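Local coordinates for globin protein (Ramazzottius varieornatus, PDB 5ZIQ), which binds heme as a hexacoordinated globin and probably binds or carries oxygen, though its physiological role remains unknown, at residues D27-S30 and L31-W35; L50-L53 and F54-P58; N77-S80 and F81-A84; T140-A143 and D144-E148; I158-T161 and T162-R166. All coordinates share one frame; numbering follows the deposited sequence.

Contact 1 (D27-S30 and L31-W35); sequences DKFS and LVKSW. With EDO (1,2-ethanediol), chain I.
Four consecutive hydrogen bonds of the i to i+4 kind, Leu31 N to Asp27 O, Val32 N to Lys28 O, Lys33 N to Phe29 O and Ser34 N to Ser30 O, run through this part of helix 25-38 as regular alpha-helical backbone. One turn apart on the outer side, Phe29 and Lys33 pair up. With CG anti to its backbone N (chi1 -178°), Phe29 stands out beside its own carbonyl carbon, and the lysine chain is laid across the ring. Lys33 CG makes a CH-pi contact over one face, 3.9 Å from the Phe29 ring centroid, and Lys33 CD comes within 3.4 Å of Phe29 CE2. The bend at chi3 keeps Lys33 CE by the same ring atom, at 3.6 Å from Phe29 CE2. This is the first long helix of the globin fold, probably its A helix, and the other side packs on helix 148-170: Leu31 touches Tyr154, and Ser34 OG is hydrogen-bonded to Tyr154 OH. Lys28 sends its ammonium to a salt bridge with Asp100. At the start of the segment Asp27 OD2 accepts from ethanediol O1 at 2.7 Å and forms a salt bridge with Arg152.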
loop_
_atom_site.group_PDB
_atom_site.type_symbol
_atom_site.label_atom_id
_atom_site.label_comp_id
_atom_site.label_asym_id
_atom_site.label_seq_id
_atom_site.Cartn_x
_atom_site.Cartn_y
_atom_site.Cartn_z
ATOM N N ASP A 27 -8.435 13.622 12.225
ATOM C CA ASP A 27 -7.715 12.390 11.872
ATOM C C ASP A 27 -7.070 12.464 10.490
ATOM O O ASP A 27 -5.968 11.932 10.288
ATOM C CB ASP A 27 -8.617 11.159 11.996
ATOM C CG ASP A 27 -8.840 10.718 13.437
ATOM O OD1 ASP A 27 -8.245 11.283 14.393
ATOM O OD2 ASP A 27 -9.637 9.744 13.608
ATOM N N LYS A 28 -7.738 13.142 9.563
ATOM C CA LYS A 28 -7.182 13.356 8.236
ATOM C C LYS A 28 -5.904 14.170 8.306
ATOM O O LYS A 28 -4.935 13.833 7.636
ATOM C CB LYS A 28 -8.197 14.014 7.315
ATOM C CG LYS A 28 -7.723 14.211 5.880
ATOM C CD LYS A 28 -8.838 14.743 4.984
ATOM C CE LYS A 28 -9.337 16.115 5.391
ATOM N NZ LYS A 28 -10.367 16.535 4.407
ATOM N N PHE A 29 -5.893 15.236 9.114
ATOM C CA PHE A 29 -4.669 16.014 9.238
ATOM C C PHE A 29 -3.549 15.166 9.837
ATOM O O PHE A 29 -2.408 15.236 9.354
ATOM C CB PHE A 29 -4.902 17.274 10.085
ATOM C CG PHE A 29 -3.681 18.142 10.200
ATOM C CD1 PHE A 29 -3.165 18.768 9.064
ATOM C CD2 PHE A 29 -3.025 18.300 11.423
ATOM C CE1 PHE A 29 -2.035 19.584 9.153
ATOM C CE2 PHE A 29 -1.900 19.114 11.523
ATOM C CZ PHE A 29 -1.405 19.743 10.381
ATOM N N SER A 30 -3.878 14.329 10.833
ATOM C CA SER A 30 -2.872 13.433 11.442
ATOM C C SER A 30 -2.285 12.480 10.390
ATOM O O SER A 30 -1.066 12.244 10.348
ATOM C CB SER A 30 -3.473 12.643 12.608
ATOM O OG SER A 30 -3.773 13.500 13.703
ATOM N N LEU A 31 -3.148 11.927 9.542
ATOM C CA LEU A 31 -2.715 11.083 8.428
ATOM C C LEU A 31 -1.751 11.824 7.483
ATOM O O LEU A 31 -0.672 11.335 7.199
ATOM C CB LEU A 31 -3.923 10.553 7.640
ATOM C CG LEU A 31 -3.553 9.855 6.316
ATOM C CD1 LEU A 31 -2.872 8.516 6.545
ATOM C CD2 LEU A 31 -4.754 9.696 5.401
ATOM N N VAL A 32 -2.161 12.999 7.007
ATOM C CA VAL A 32 -1.355 13.765 6.061
ATOM C C VAL A 32 0.015 14.118 6.672
ATOM O O VAL A 32 1.042 13.977 5.995
ATOM C CB VAL A 32 -2.142 14.998 5.548
ATOM C CG1 VAL A 32 -1.266 15.924 4.706
ATOM C CG2 VAL A 32 -3.342 14.533 4.741
ATOM N N LYS A 33 0.036 14.573 7.936
ATOM C CA LYS A 33 1.323 14.911 8.587
ATOM C C LYS A 33 2.228 13.698 8.727
ATOM O O LYS A 33 3.432 13.773 8.451
ATOM C CB LYS A 33 1.129 15.476 9.988
ATOM C CG LYS A 33 0.735 16.920 10.136
ATOM C CD LYS A 33 1.070 17.366 11.576
ATOM C CE LYS A 33 0.342 16.563 12.669
ATOM N NZ LYS A 33 0.365 17.231 14.006
ATOM N N SER A 34 1.656 12.582 9.178
ATOM C CA SER A 34 2.421 11.364 9.388
ATOM C C SER A 34 2.962 10.813 8.073
ATOM O O SER A 34 4.140 10.439 7.955
ATOM C CB SER A 34 1.535 10.324 10.065
ATOM O OG SER A 34 2.216 9.101 10.163
ATOM N N TRP A 35 2.107 10.816 7.061
ATOM C CA TRP A 35 2.496 10.314 5.756
ATOM C C TRP A 35 3.601 11.159 5.148
ATOM O O TRP A 35 4.443 10.617 4.439
ATOM C CB TRP A 35 1.307 10.262 4.792
ATOM C CG TRP A 35 1.655 9.524 3.553
ATOM C CD1 TRP A 35 2.085 10.052 2.383
ATOM C CD2 TRP A 35 1.633 8.094 3.371
ATOM N NE1 TRP A 35 2.321 9.053 1.473
ATOM C CE2 TRP A 35 2.040 7.838 2.047
ATOM C CE3 TRP A 35 1.270 7.010 4.192
ATOM C CZ2 TRP A 35 2.118 6.536 1.522
ATOM C CZ3 TRP A 35 1.322 5.724 3.672
ATOM C CH2 TRP A 35 1.754 5.487 2.347
HETATM C C1 EDO I . -12.567 8.386 11.860
HETATM O O1 EDO I . -11.817 9.597 12.022
HETATM C C2 EDO I . -12.785 7.662 13.184
HETATM O O2 EDO I . -13.599 8.375 14.125
#

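Contact 2 (L50-L53 and F54-P58); sequences LLKL and FIEHP
Leu50 and Phe54, one turn apart near the end of helix 42-56, probably the B helix of the globin fold, meet through the carbonyl of Leu50. Its oxygen accepts from Phe54 N at 3.1 Å and also faces the phenyl ring, with Leu50 O standing 3.2 Å above the ring plane. The ring gets there because its CG is anti to the Phe54 carbonyl carbon (chi1 -58°), which turns it back over the preceding turn. Replacing Phe54 by an alanine would probably open a gap over Leu50 O and beside Phe67 and Phe81, which also touch the ring. Further along, Ile55 N divides itself between two acceptors, Leu51 O at 3.2 Å and, weakly, Lys52 O. That second oxygen has a much straighter bond from Glu56 N (165°), so Lys52 O takes two donors. His57 N closes the series on Leu53 O at 2.8 Å, and there the chain leaves the helix, while the Leu53 side chain reaches the heme. The charged ends of Lys52 and Glu56 stop short of a salt bridge, and Lys52 also makes a cation-pi contact with Phe136. A methylene comes nearer: Lys52 CE lies 3.3 Å from Glu56 OE2, against 4.0 Å for Lys52 NZ.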
loop_
_atom_site.group_PDB
_atom_site.type_symbol
_atom_site.label_atom_id
_atom_site.label_comp_id
_atom_site.label_asym_id
_atom_site.label_seq_id
_atom_site.Cartn_x
_atom_site.Cartn_y
_atom_site.Cartn_z
ATOM N N LEU A 50 7.183 -5.269 -0.217
ATOM C CA LEU A 50 7.206 -6.509 -1.004
ATOM C C LEU A 50 8.031 -7.598 -0.347
ATOM O O LEU A 50 7.606 -8.744 -0.325
ATOM C CB LEU A 50 7.665 -6.291 -2.448
ATOM C CG LEU A 50 6.697 -5.510 -3.360
ATOM C CD1 LEU A 50 7.269 -5.452 -4.766
ATOM C CD2 LEU A 50 5.275 -6.055 -3.408
ATOM N N LEU A 51 9.189 -7.242 0.209
ATOM C CA LEU A 51 9.998 -8.216 0.942
ATOM C C LEU A 51 9.226 -8.781 2.133
ATOM O O LEU A 51 9.299 -9.993 2.385
ATOM C CB LEU A 51 11.357 -7.640 1.360
ATOM C CG LEU A 51 12.254 -7.248 0.184
ATOM C CD1 LEU A 51 13.511 -6.563 0.681
ATOM C CD2 LEU A 51 12.573 -8.410 -0.774
ATOM N N LYS A 52 8.442 -7.944 2.817
ATOM C CA LYS A 52 7.617 -8.426 3.929
ATOM C C LYS A 52 6.515 -9.360 3.419
ATOM O O LYS A 52 6.250 -10.411 4.024
ATOM C CB LYS A 52 7.048 -7.278 4.763
ATOM C CG LYS A 52 6.314 -7.708 6.026
ATOM C CD LYS A 52 7.247 -8.355 7.040
ATOM C CE LYS A 52 6.610 -8.335 8.409
ATOM N NZ LYS A 52 7.463 -9.020 9.413
ATOM N N LEU A 53 5.896 -8.999 2.291
ATOM C CA LEU A 53 4.872 -9.878 1.701
ATOM C C LEU A 53 5.408 -11.284 1.463
ATOM O O LEU A 53 4.735 -12.286 1.754
ATOM C CB LEU A 53 4.358 -9.297 0.385
ATOM C CG LEU A 53 3.239 -10.069 -0.323
ATOM C CD1 LEU A 53 1.918 -10.050 0.447
ATOM C CD2 LEU A 53 3.048 -9.506 -1.723
ATOM N N PHE A 54 6.634 -11.346 0.952
ATOM C CA PHE A 54 7.238 -12.614 0.584
ATOM C C PHE A 54 7.600 -13.435 1.822
ATOM O O PHE A 54 7.644 -14.660 1.734
ATOM C CB PHE A 54 8.457 -12.425 -0.330
ATOM C CG PHE A 54 8.174 -11.686 -1.620
ATOM C CD1 PHE A 54 6.891 -11.625 -2.183
ATOM C CD2 PHE A 54 9.224 -11.050 -2.294
ATOM C CE1 PHE A 54 6.668 -10.930 -3.374
ATOM C CE2 PHE A 54 9.010 -10.383 -3.488
ATOM C CZ PHE A 54 7.727 -10.310 -4.030
ATOM N N ILE A 55 7.835 -12.766 2.959
ATOM C CA ILE A 55 8.091 -13.445 4.249
ATOM C C ILE A 55 6.783 -14.036 4.768
ATOM O O ILE A 55 6.723 -15.212 5.138
ATOM C CB ILE A 55 8.712 -12.497 5.318
ATOM C CG1 ILE A 55 10.160 -12.132 4.964
ATOM C CG2 ILE A 55 8.693 -13.130 6.714
ATOM C CD1 ILE A 55 10.632 -10.833 5.595
ATOM N N GLU A 56 5.733 -13.226 4.768
ATOM C CA GLU A 56 4.452 -13.635 5.332
ATOM C C GLU A 56 3.747 -14.675 4.474
ATOM O O GLU A 56 3.045 -15.550 4.997
ATOM C CB GLU A 56 3.579 -12.414 5.570
ATOM C CG GLU A 56 4.291 -11.414 6.475
ATOM C CD GLU A 56 3.375 -10.450 7.187
ATOM O OE1 GLU A 56 2.297 -10.111 6.655
ATOM O OE2 GLU A 56 3.751 -10.010 8.287
ATOM N N HIS A 57 3.956 -14.584 3.166
ATOM C CA HIS A 57 3.279 -15.441 2.200
ATOM C C HIS A 57 4.240 -15.738 1.048
ATOM O O HIS A 57 4.149 -15.102 0.000
ATOM C CB HIS A 57 1.988 -14.775 1.700
ATOM C CG HIS A 57 0.947 -14.596 2.763
ATOM N ND1 HIS A 57 0.133 -15.626 3.194
ATOM C CD2 HIS A 57 0.599 -13.509 3.497
ATOM C CE1 HIS A 57 -0.675 -15.178 4.139
ATOM N NE2 HIS A 57 -0.415 -13.896 4.338
ATOM N N PRO A 58 5.168 -16.708 1.233
ATOM C CA PRO A 58 6.163 -17.017 0.184
ATOM C C PRO A 58 5.595 -17.297 -1.214
ATOM O O PRO A 58 6.231 -16.935 -2.200
ATOM C CB PRO A 58 6.900 -18.235 0.754
ATOM C CG PRO A 58 6.832 -18.008 2.225
ATOM C CD PRO A 58 5.434 -17.494 2.456
#

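Contact 3 (N77-S80 and F81-A84); sequences NDES and FEEA
Asp78 caps the first turn of helix 79-97 by offering its carboxylate to Phe81 N, an N-cap at the start of what is probably the E helix of the globin fold. The capping bond is 2.9 Å from Phe81 N to Asp78 OD2; the N-H comes to the anti side of the oxygen, 19° out of the carboxylate plane. Having CG anti to the backbone N (chi1 178°) swings the carboxylate over the open helix end. Backbone hydrogen bonds take over: Glu82 N to Asp78 O at 2.9 Å, Glu83 N to Glu79 O and Ala84 N to Ser80 O. Asp78 therefore accepts with both side chain and carbonyl.

Apolar contacts face inward. Phe81 points its ring away from the cap onto Leu50 and Leu51 and meets Phe67 edge-to-face. Ala84 touches the heme, and its carbonyl accepts from ND1 of His88, an axial ligand of the iron.

Acidic groups crowd the outer side: Glu79, Glu82 and Glu83. The partial positive charge at the helix N-terminus probably eases this, and at the crystal pH of 4 some carboxyls are probably protonated. The carboxylates of Glu79 and Glu83 have planes 63° apart, with Glu79 OE2 3.6 Å from Glu83 OE1. Glu82, extended beyond CG, reaches back along the chain and brings its OE2 to 3.1 Å from Asn77 O, two acceptors with no hydrogen bond as modelled.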
loop_
_atom_site.group_PDB
_atom_site.type_symbol
_atom_site.label_atom_id
_atom_site.label_comp_id
_atom_site.label_asym_id
_atom_site.label_seq_id
_atom_site.Cartn_x
_atom_site.Cartn_y
_atom_site.Cartn_z
ATOM N N ASN A 77 18.526 -4.082 -5.618
ATOM C CA ASN A 77 19.128 -3.285 -6.676
ATOM C C ASN A 77 18.597 -3.690 -8.065
ATOM O O ASN A 77 19.042 -3.162 -9.078
ATOM C CB ASN A 77 20.664 -3.465 -6.662
ATOM C CG ASN A 77 21.322 -3.054 -5.351
ATOM O OD1 ASN A 77 20.967 -2.044 -4.741
ATOM N ND2 ASN A 77 22.324 -3.839 -4.925
ATOM N N ASP A 78 17.681 -4.655 -8.113
ATOM C CA ASP A 78 17.162 -5.161 -9.374
ATOM C C ASP A 78 16.125 -4.218 -9.972
ATOM O O ASP A 78 15.199 -3.802 -9.271
ATOM C CB ASP A 78 16.522 -6.536 -9.150
ATOM C CG ASP A 78 15.921 -7.096 -10.414
ATOM O OD1 ASP A 78 16.685 -7.583 -11.267
ATOM O OD2 ASP A 78 14.685 -7.028 -10.558
ATOM N N GLU A 79 16.263 -3.919 -11.265
ATOM C CA GLU A 79 15.374 -2.987 -11.949
ATOM C C GLU A 79 13.904 -3.403 -11.915
ATOM O O GLU A 79 13.033 -2.559 -11.666
ATOM C CB GLU A 79 15.832 -2.779 -13.397
ATOM C CG GLU A 79 15.026 -1.737 -14.146
ATOM C CD GLU A 79 15.560 -1.391 -15.526
ATOM O OE1 GLU A 79 16.576 -1.964 -15.970
ATOM O OE2 GLU A 79 14.925 -0.541 -16.188
ATOM N N SER A 80 13.634 -4.680 -12.157
ATOM C CA SER A 80 12.248 -5.156 -12.136
ATOM C C SER A 80 11.642 -5.058 -10.743
ATOM O O SER A 80 10.474 -4.708 -10.590
ATOM C CB SER A 80 12.151 -6.572 -12.706
ATOM O OG SER A 80 12.438 -6.539 -14.097
ATOM N N PHE A 81 12.445 -5.362 -9.729
ATOM C CA PHE A 81 12.005 -5.205 -8.347
ATOM C C PHE A 81 11.721 -3.748 -7.963
ATOM O O PHE A 81 10.697 -3.475 -7.319
ATOM C CB PHE A 81 12.966 -5.872 -7.370
ATOM C CG PHE A 81 12.427 -5.948 -5.974
ATOM C CD1 PHE A 81 11.374 -6.822 -5.661
ATOM C CD2 PHE A 81 12.933 -5.123 -4.983
ATOM C CE1 PHE A 81 10.868 -6.890 -4.364
ATOM C CE2 PHE A 81 12.440 -5.189 -3.681
ATOM C CZ PHE A 81 11.400 -6.062 -3.370
ATOM N N GLU A 82 12.599 -2.833 -8.389
ATOM C CA GLU A 82 12.392 -1.385 -8.207
ATOM C C GLU A 82 11.042 -0.975 -8.826
ATOM O O GLU A 82 10.265 -0.257 -8.184
ATOM C CB GLU A 82 13.536 -0.573 -8.838
ATOM C CG GLU A 82 14.903 -0.664 -8.156
ATOM C CD GLU A 82 16.096 -0.387 -9.095
ATOM O OE1 GLU A 82 15.947 0.099 -10.238
ATOM O OE2 GLU A 82 17.228 -0.694 -8.706
ATOM N N GLU A 83 10.731 -1.503 -10.027
ATOM C CA GLU A 83 9.464 -1.157 -10.697
ATOM C C GLU A 83 8.278 -1.671 -9.894
ATOM O O GLU A 83 7.312 -0.937 -9.689
ATOM C CB GLU A 83 9.429 -1.656 -12.151
ATOM C CG GLU A 83 10.404 -0.885 -13.036
ATOM C CD GLU A 83 10.809 -1.611 -14.315
ATOM O OE1 GLU A 83 11.479 -0.972 -15.150
ATOM O OE2 GLU A 83 10.508 -2.813 -14.489
ATOM N N ALA A 84 8.360 -2.924 -9.430
ATOM C CA ALA A 84 7.259 -3.521 -8.671
ATOM C C ALA A 84 7.069 -2.841 -7.313
ATOM O O ALA A 84 5.940 -2.610 -6.876
ATOM C CB ALA A 84 7.480 -5.022 -8.508
#

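Contact 4 (T140-A143 and D144-E148); sequences TTLA and DAYTE
Leu142 meets Ala145 and Tyr146 where helix 127-142 ends and the chain turns toward helix 148-170, probably the GH corner of the globin fold. Its side chain is best followed outward. CB lies against the turn, Leu142 CB being 4.2 Å from Ala145 CB and 4.1 Å from Tyr146 CB. CG is anti to the Leu142 carbonyl carbon (chi1 -69°), which swings the branch off toward the neighbouring helices. Leu142 CD1 comes to the edge of the Tyr146 ring, near its plane, 4.4 Å from Tyr146 CD1. Leu142 CD2, the other tip, lies 4.4 Å from Ala145 CB. Beyond the corner the leucine packs on Ser34 and Thr37 of helix 25-38 and on Tyr154.

The backbone makes two overlapping turns just after it. Ala145 N bonds to Leu142 O at 2.9 Å across a type II' turn in which Ala143 has positive phi, an unfavourable setting for a residue with a CB. Tyr146 N then bonds to Ala143 O at 2.9 Å, and both donors sit well above the carbonyl planes, by 42° and 48°. Tyr146 is the centre of an inverse gamma turn, with a weak bond from Thr147 N to Ala145 O. Thr147 next caps helix 148-170 through Met150 N.

Side chains thus add only apolar contact between the two halves, while the corner's direction is set by main-chain bonds; the oily surfaces of Leu142 and Tyr146 are turned to the neighbouring helices, and Asp144 projects at the surface.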
loop_
_atom_site.group_PDB
_atom_site.type_symbol
_atom_site.label_atom_id
_atom_site.label_comp_id
_atom_site.label_asym_id
_atom_site.label_seq_id
_atom_site.Cartn_x
_atom_site.Cartn_y
_atom_site.Cartn_z
ATOM N N THR A 140 8.128 0.403 11.025
ATOM C CA THR A 140 9.591 0.327 10.971
ATOM C C THR A 140 10.192 1.695 10.660
ATOM O O THR A 140 11.185 2.107 11.265
ATOM C CB THR A 140 10.058 -0.722 9.940
ATOM O OG1 THR A 140 9.385 -1.959 10.191
ATOM C CG2 THR A 140 11.561 -0.965 10.021
ATOM N N THR A 141 9.568 2.414 9.738
ATOM C CA THR A 141 10.112 3.679 9.268
ATOM C C THR A 141 9.808 4.798 10.248
ATOM O O THR A 141 10.679 5.611 10.569
ATOM C CB THR A 141 9.534 4.016 7.881
ATOM O OG1 THR A 141 9.847 2.947 6.978
ATOM C CG2 THR A 141 10.076 5.321 7.348
ATOM N N LEU A 142 8.557 4.858 10.704
ATOM C CA LEU A 142 8.153 5.924 11.608
ATOM C C LEU A 142 8.628 5.699 13.044
ATOM O O LEU A 142 8.731 6.658 13.810
ATOM C CB LEU A 142 6.624 6.101 11.559
ATOM C CG LEU A 142 6.028 6.668 10.258
ATOM C CD1 LEU A 142 4.511 6.582 10.282
ATOM C CD2 LEU A 142 6.456 8.114 10.063
ATOM N N ALA A 143 8.904 4.437 13.399
ATOM C CA ALA A 143 9.423 4.066 14.736
ATOM C C ALA A 143 8.535 4.667 15.844
ATOM O O ALA A 143 7.316 4.434 15.818
ATOM C CB ALA A 143 10.906 4.437 14.876
ATOM N N ASP A 144 9.083 5.478 16.755
ATOM C CA ASP A 144 8.265 6.083 17.840
ATOM C C ASP A 144 7.148 7.019 17.378
ATOM O O ASP A 144 6.181 7.230 18.118
ATOM C CB ASP A 144 9.129 6.783 18.903
ATOM C CG ASP A 144 9.934 5.806 19.748
ATOM O OD1 ASP A 144 9.859 4.575 19.517
ATOM O OD2 ASP A 144 10.658 6.280 20.646
ATOM N N ALA A 145 7.271 7.559 16.164
ATOM C CA ALA A 145 6.204 8.363 15.570
ATOM C C ALA A 145 4.975 7.523 15.190
ATOM O O ALA A 145 3.917 8.081 14.946
ATOM C CB ALA A 145 6.705 9.157 14.368
ATOM N N TYR A 146 5.119 6.201 15.120
ATOM C CA TYR A 146 3.957 5.318 14.918
ATOM C C TYR A 146 3.280 5.103 16.282
ATOM O O TYR A 146 3.456 4.085 16.961
ATOM C CB TYR A 146 4.362 4.007 14.242
ATOM C CG TYR A 146 3.220 3.137 13.796
ATOM C CD1 TYR A 146 2.540 3.396 12.598
ATOM C CD2 TYR A 146 2.827 2.039 14.550
ATOM C CE1 TYR A 146 1.495 2.586 12.186
ATOM C CE2 TYR A 146 1.800 1.203 14.138
ATOM C CZ TYR A 146 1.132 1.486 12.954
ATOM O OH TYR A 146 0.117 0.664 12.541
ATOM N N THR A 147 2.526 6.115 16.680
ATOM C CA THR A 147 1.851 6.145 17.977
ATOM C C THR A 147 0.592 5.276 17.942
ATOM O O THR A 147 0.167 4.837 16.872
ATOM C CB THR A 147 1.437 7.591 18.335
ATOM O OG1 THR A 147 0.555 8.073 17.323
ATOM C CG2 THR A 147 2.648 8.528 18.413
ATOM N N GLU A 148 -0.002 5.042 19.106
ATOM C CA GLU A 148 -1.276 4.330 19.185
ATOM C C GLU A 148 -2.353 5.064 18.373
ATOM O O GLU A 148 -3.172 4.426 17.700
ATOM C CB GLU A 148 -1.718 4.185 20.635
ATOM C CG GLU A 148 -0.871 3.206 21.431
ATOM C CD GLU A 148 -1.498 2.861 22.769
ATOM O OE1 GLU A 148 -1.653 1.662 23.054
ATOM O OE2 GLU A 148 -1.836 3.783 23.540
#

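Contact 5 (I158-T161 and T162-R166); sequences ISWT and TEKIR
Ile158 O is gripped by two donors, Thr162 N at 3.0 Å and Thr161 OG1 at 2.8 Å. The hydroxyl reaches back because Thr161 OG1 lies between its backbone N and carbonyl carbon (chi1 67°). A water donates to both threonine hydroxyls, 2.9 Å from Thr161 OG1 and 2.6 Å from Thr162 OG1; the latter also bonds to Glu131. Those polar groups are buried, yet each finds a partner.

Round the helix, Lys164 lies over one face of the Trp160 indole. Its CG makes a CH-pi contact 4.1 Å from the centroid of the six-membered ring, only 7° off the normal, and Lys164 CE comes 3.5 Å from Trp160 NE1. A second water accepts from both Trp160 NE1 and Lys164 NZ, and the ammonium forms a salt bridge with Glu163, its hydrogen bond weak. Trp160 packs on Leu105 and Leu109 as well, and a serine in its place would probably leave the lysine chain free to turn and open a gap beside both leucines.

Backbone bonds continue through Ile165 N to Thr161 O. Ile165 touches the heme, so this turn of the last long helix, probably the H helix of the globin fold, lines the heme pocket.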
loop_
_atom_site.group_PDB
_atom_site.type_symbol
_atom_site.label_atom_id
_atom_site.label_comp_id
_atom_site.label_asym_id
_atom_site.label_seq_id
_atom_site.Cartn_x
_atom_site.Cartn_y
_atom_site.Cartn_z
ATOM N N ILE A 158 -6.237 2.451 5.804
ATOM C CA ILE A 158 -5.755 1.349 4.949
ATOM C C ILE A 158 -6.910 0.398 4.625
ATOM O O ILE A 158 -7.048 -0.014 3.468
ATOM C CB ILE A 158 -4.562 0.598 5.588
ATOM C CG1 ILE A 158 -3.354 1.537 5.688
ATOM C CG2 ILE A 158 -4.196 -0.650 4.780
ATOM C CD1 ILE A 158 -2.226 0.998 6.544
ATOM N N SER A 159 -7.738 0.076 5.623
ATOM C CA SER A 159 -8.923 -0.775 5.390
ATOM C C SER A 159 -9.850 -0.188 4.326
ATOM O O SER A 159 -10.293 -0.896 3.422
ATOM C CB SER A 159 -9.701 -1.010 6.686
ATOM O OG SER A 159 -8.965 -1.858 7.540
ATOM N N TRP A 160 -10.100 1.115 4.424
ATOM C CA TRP A 160 -10.992 1.792 3.490
ATOM C C TRP A 160 -10.404 1.740 2.071
ATOM O O TRP A 160 -11.121 1.421 1.108
ATOM C CB TRP A 160 -11.228 3.218 3.966
ATOM C CG TRP A 160 -12.105 4.041 3.074
ATOM C CD1 TRP A 160 -13.471 4.161 3.150
ATOM C CD2 TRP A 160 -11.688 4.867 1.994
ATOM N NE1 TRP A 160 -13.925 5.015 2.165
ATOM C CE2 TRP A 160 -12.853 5.467 1.452
ATOM C CE3 TRP A 160 -10.437 5.172 1.424
ATOM C CZ2 TRP A 160 -12.812 6.345 0.365
ATOM C CZ3 TRP A 160 -10.398 6.048 0.343
ATOM C CH2 TRP A 160 -11.578 6.622 -0.178
ATOM N N THR A 161 -9.103 2.016 1.930
ATOM C CA THR A 161 -8.488 1.888 0.595
ATOM C C THR A 161 -8.623 0.480 0.024
ATOM O O THR A 161 -8.902 0.343 -1.168
ATOM C CB THR A 161 -6.991 2.316 0.530
ATOM O OG1 THR A 161 -6.159 1.411 1.279
ATOM C CG2 THR A 161 -6.819 3.727 1.044
ATOM N N THR A 162 -8.425 -0.558 0.847
ATOM C CA THR A 162 -8.559 -1.956 0.361
ATOM C C THR A 162 -9.952 -2.242 -0.166
ATOM O O THR A 162 -10.100 -2.914 -1.205
ATOM C CB THR A 162 -8.229 -2.952 1.473
ATOM O OG1 THR A 162 -6.862 -2.789 1.796
ATOM C CG2 THR A 162 -8.468 -4.444 1.048
ATOM N N GLU A 163 -10.961 -1.753 0.556
ATOM C CA GLU A 163 -12.335 -1.915 0.121
ATOM C C GLU A 163 -12.546 -1.308 -1.271
ATOM O O GLU A 163 -13.194 -1.929 -2.117
ATOM C CB GLU A 163 -13.293 -1.349 1.165
ATOM C CG GLU A 163 -14.725 -1.847 1.034
ATOM C CD GLU A 163 -15.554 -1.072 0.031
ATOM O OE1 GLU A 163 -16.317 -1.728 -0.720
ATOM O OE2 GLU A 163 -15.464 0.181 -0.001
ATOM N N LYS A 164 -11.954 -0.142 -1.529
ATOM C CA LYS A 164 -12.134 0.504 -2.843
ATOM C C LYS A 164 -11.381 -0.228 -3.935
ATOM O O LYS A 164 -11.879 -0.362 -5.058
ATOM C CB LYS A 164 -11.746 1.994 -2.817
ATOM C CG LYS A 164 -12.496 2.818 -1.779
ATOM C CD LYS A 164 -14.004 2.596 -1.847
ATOM C CE LYS A 164 -14.730 3.443 -0.809
ATOM N NZ LYS A 164 -16.207 3.284 -0.876
ATOM N N ILE A 165 -10.178 -0.687 -3.608
ATOM C CA ILE A 165 -9.403 -1.511 -4.539
ATOM C C ILE A 165 -10.195 -2.779 -4.869
ATOM O O ILE A 165 -10.324 -3.123 -6.033
ATOM C CB ILE A 165 -7.993 -1.829 -3.978
ATOM C CG1 ILE A 165 -7.176 -0.530 -3.915
ATOM C CG2 ILE A 165 -7.275 -2.846 -4.867
ATOM C CD1 ILE A 165 -5.875 -0.631 -3.129
ATOM N N ARG A 166 -10.773 -3.423 -3.857
ATOM C CA ARG A 166 -11.576 -4.624 -4.081
ATOM C C ARG A 166 -12.796 -4.371 -4.968
ATOM O O ARG A 166 -13.112 -5.204 -5.822
ATOM C CB ARG A 166 -11.982 -5.225 -2.747
ATOM C CG ARG A 166 -10.827 -5.893 -2.025
ATOM C CD ARG A 166 -11.314 -6.486 -0.717
ATOM N NE ARG A 166 -12.418 -7.403 -0.973
ATOM C CZ ARG A 166 -13.111 -8.033 -0.033
ATOM N NH1 ARG A 166 -12.826 -7.851 1.256
ATOM N NH2 ARG A 166 -14.097 -8.846 -0.384
HETATM O O HOH W 1 -16.923 4.073 1.689
HETATM O O HOH W 2 -5.131 -1.260 0.616
#

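Overall arrangement
Contacts 2, 3 and 5 border the heme through Leu53, Ala84 and Ile165, while contacts 1 and 4 lie away from it. Contacts 2 and 3 touch directly, with Leu51 CD2 3.7 Å from Phe81 CZ and Leu50 CD1 3.7 Å from Ala84 C, joining helices 42-56 and 79-97 close to His88. Contact 5 lies near the other axial ligand: the Ile165 side chain is about 5 Å from that of His116. Its centre is about 25 Å from that of contact 3. Contacts 1 and 4 join far from the iron, where Ser34 OG lies 3.4 Å from Leu142 CD1. The centres of contacts 1 and 3 are about 29 Å apart, on opposite sides of the molecule's centre.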